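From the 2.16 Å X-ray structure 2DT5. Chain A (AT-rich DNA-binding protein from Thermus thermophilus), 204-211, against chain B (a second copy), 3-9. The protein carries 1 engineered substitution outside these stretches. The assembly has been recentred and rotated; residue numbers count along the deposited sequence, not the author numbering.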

# COMPACT_ATOMS: atom_id res chain seq x y z
N LYS A 204 -6.86 12.17 -18.66
CA LYS A 204 -8.25 11.82 -18.91
C LYS A 204 -8.51 10.34 -19.04
O LYS A 204 -9.65 9.93 -19.24
CB LYS A 204 -8.74 12.53 -20.18
CG LYS A 204 -8.73 14.07 -20.12
CD LYS A 204 -9.34 14.67 -21.40
CE LYS A 204 -9.21 16.19 -21.47
NZ LYS A 204 -9.96 16.91 -20.40
N TRP A 205 -7.48 9.52 -18.91
CA TRP A 205 -7.64 8.08 -19.05
C TRP A 205 -8.35 7.48 -17.84
O TRP A 205 -8.15 7.91 -16.70
CB TRP A 205 -6.28 7.42 -19.21
CG TRP A 205 -6.36 5.98 -19.59
CD1 TRP A 205 -6.43 5.47 -20.85
CD2 TRP A 205 -6.35 4.86 -18.69
NE1 TRP A 205 -6.46 4.09 -20.80
CE2 TRP A 205 -6.40 3.69 -19.49
CE3 TRP A 205 -6.29 4.73 -17.30
CZ2 TRP A 205 -6.41 2.41 -18.94
CZ3 TRP A 205 -6.30 3.44 -16.75
CH2 TRP A 205 -6.35 2.30 -17.57
N ARG A 206 -9.18 6.48 -18.12
CA ARG A 206 -9.97 5.75 -17.12
C ARG A 206 -9.92 4.31 -17.58
O ARG A 206 -9.98 4.05 -18.78
CB ARG A 206 -11.42 6.23 -17.11
CG ARG A 206 -11.60 7.60 -16.50
CD ARG A 206 -12.90 8.26 -16.95
NE ARG A 206 -14.09 7.41 -16.84
CZ ARG A 206 -14.51 6.57 -17.79
NH1 ARG A 206 -13.84 6.45 -18.93
NH2 ARG A 206 -15.62 5.85 -17.60
N GLU A 207 -9.83 3.37 -16.65
CA GLU A 207 -9.71 1.98 -17.05
C GLU A 207 -10.93 1.42 -17.80
O GLU A 207 -10.82 0.40 -18.49
CB GLU A 207 -9.36 1.10 -15.85
CG GLU A 207 -10.51 0.81 -14.90
CD GLU A 207 -10.04 0.08 -13.66
OE1 GLU A 207 -9.07 -0.70 -13.75
OE2 GLU A 207 -10.66 0.27 -12.59
N GLU A 208 -12.08 2.08 -17.69
CA GLU A 208 -13.27 1.61 -18.39
C GLU A 208 -12.99 1.60 -19.90
O GLU A 208 -13.53 0.77 -20.64
CB GLU A 208 -14.47 2.52 -18.09
CG GLU A 208 -14.91 2.53 -16.62
CD GLU A 208 -14.12 3.51 -15.74
OE1 GLU A 208 -12.87 3.45 -15.72
OE2 GLU A 208 -14.76 4.34 -15.07
N MET A 209 -12.13 2.52 -20.34
CA MET A 209 -11.76 2.62 -21.74
C MET A 209 -11.20 1.28 -22.22
O MET A 209 -11.20 1.00 -23.42
CB MET A 209 -10.73 3.74 -21.95
CG MET A 209 -11.24 5.12 -21.56
SD MET A 209 -9.96 6.39 -21.61
CE MET A 209 -9.53 6.36 -23.35
N MET A 210 -10.73 0.46 -21.29
CA MET A 210 -10.19 -0.85 -21.66
C MET A 210 -11.30 -1.86 -21.97
O MET A 210 -11.06 -2.90 -22.59
CB MET A 210 -9.32 -1.41 -20.54
CG MET A 210 -8.02 -0.65 -20.31
SD MET A 210 -7.08 -1.33 -18.94
CE MET A 210 -6.13 -2.66 -19.76
N GLY A 211 -12.52 -1.53 -21.56
CA GLY A 211 -13.64 -2.43 -21.77
C GLY A 211 -13.42 -3.74 -21.02
O GLY A 211 -13.87 -4.80 -21.50
OXT GLY A 211 -12.80 -3.71 -19.93
N VAL B 3 -14.23 0.36 -5.90
CA VAL B 3 -12.91 -0.26 -5.93
C VAL B 3 -12.04 0.74 -6.69
O VAL B 3 -12.46 1.23 -7.74
CB VAL B 3 -12.91 -1.60 -6.71
CG1 VAL B 3 -11.48 -2.14 -6.82
CG2 VAL B 3 -13.81 -2.62 -6.03
N PRO B 4 -10.84 1.07 -6.18
CA PRO B 4 -10.00 2.03 -6.92
C PRO B 4 -9.56 1.44 -8.24
O PRO B 4 -9.54 0.21 -8.40
CB PRO B 4 -8.83 2.26 -5.97
CG PRO B 4 -8.66 0.91 -5.34
CD PRO B 4 -10.10 0.50 -5.04
N GLU B 5 -9.23 2.30 -9.19
CA GLU B 5 -8.77 1.86 -10.50
C GLU B 5 -7.63 0.87 -10.29
O GLU B 5 -6.70 1.14 -9.52
CB GLU B 5 -8.30 3.07 -11.30
CG GLU B 5 -7.75 2.75 -12.68
CD GLU B 5 -7.62 4.01 -13.51
OE1 GLU B 5 -8.65 4.42 -14.09
OE2 GLU B 5 -6.52 4.60 -13.55
N ALA B 6 -7.70 -0.27 -10.97
CA ALA B 6 -6.71 -1.34 -10.80
C ALA B 6 -5.79 -1.67 -11.97
O ALA B 6 -4.73 -2.27 -11.75
CB ALA B 6 -7.43 -2.61 -10.36
N ALA B 7 -6.19 -1.32 -13.19
CA ALA B 7 -5.39 -1.62 -14.36
C ALA B 7 -3.95 -1.18 -14.22
O ALA B 7 -3.04 -1.95 -14.51
CB ALA B 7 -6.01 -1.00 -15.63
N ILE B 8 -3.73 0.06 -13.79
CA ILE B 8 -2.36 0.53 -13.64
C ILE B 8 -1.62 -0.24 -12.54
O ILE B 8 -0.41 -0.49 -12.65
CB ILE B 8 -2.29 2.05 -13.37
CG1 ILE B 8 -3.12 2.80 -14.42
CG2 ILE B 8 -0.85 2.52 -13.48
CD1 ILE B 8 -2.70 2.50 -15.87
N SER B 9 -2.34 -0.63 -11.50
CA SER B 9 -1.73 -1.42 -10.41
C SER B 9 -1.28 -2.76 -10.99
O SER B 9 -0.21 -3.27 -10.65
CB SER B 9 -2.74 -1.64 -9.28
OG SER B 9 -3.06 -0.41 -8.63
O HOH W 1 -8.55 7.26 -13.76
O HOH W 2 -11.42 4.47 -13.62

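Two glutamates, one from each copy, each accept main-chain hydrogen bonds from the other chain: two and a weak third at Glu207(A), one at Glu5(B). Glu207(A) lies closest in backbone register to Ala7(B), with 6.2 Å between their CA atoms, and its side chain, with chi1 in p and chi2 in t, reaches the start of the chain B helix. There OE1 of Glu207(A) accepts hydrogen bonds from N of Ala6(B) at 3.1 Å and from N of Ala7(B) at 3.0 Å. A weak third bond, 3.4 Å from N of Ala6(B) to OE2 of Glu207(A), brings in the other carboxylate oxygen. NH groups at the beginning of a helix lack the carbonyl partners found further along it, so an acidic side chain is well suited to this position.

The return interaction comes from Glu5(B), whose extended side chain, t at both chi1 and chi2, places OE1 3.0 Å from N of Glu207(A), which donates to it. This NH lies at the start of the 3-10 segment of chain A, so the exchange is reciprocal in chemistry as well as in residue type. The same OE1 of Glu5(B) receives two water hydrogens: water 1, at 2.9 Å from this oxygen, also donates to O of Trp205(A) at 3.0 Å, and water 2, at 2.8 Å from it, also donates to OE1 of Glu208(A) at 2.7 Å. The second water thus links two acidic side chains by donating a hydrogen bond to each. Within chain A, Glu208(A) is further compensated by a salt bridge from its OE2 to NH2 of Arg206(A), 3.1 Å away.

Beside this polar network lies a small apolar patch. Trp205(A), chi1 in t, presents its ring edge to Ala7(B), with CH2 of the tryptophan 3.8 Å from CB of the alanine. CD1 of Ile8(B) approaches CZ3 of Trp205(A) at 3.8 Å; the isoleucine CB points sideways, but its m, m rotamer brings the end of the chain nearer. SD of Met210(A) packs 3.5 Å from CB of Ala7(B), so the buried alanine methyl touches both the indole and the thioether. The short side chain suits this site, allowing close packing while its backbone NH binds Glu207(A). Together the stretches bury 296 Å², with Glu207(A) and Glu5(B) contributing the largest shares and Ala7(B) and Trp205(A) coming next.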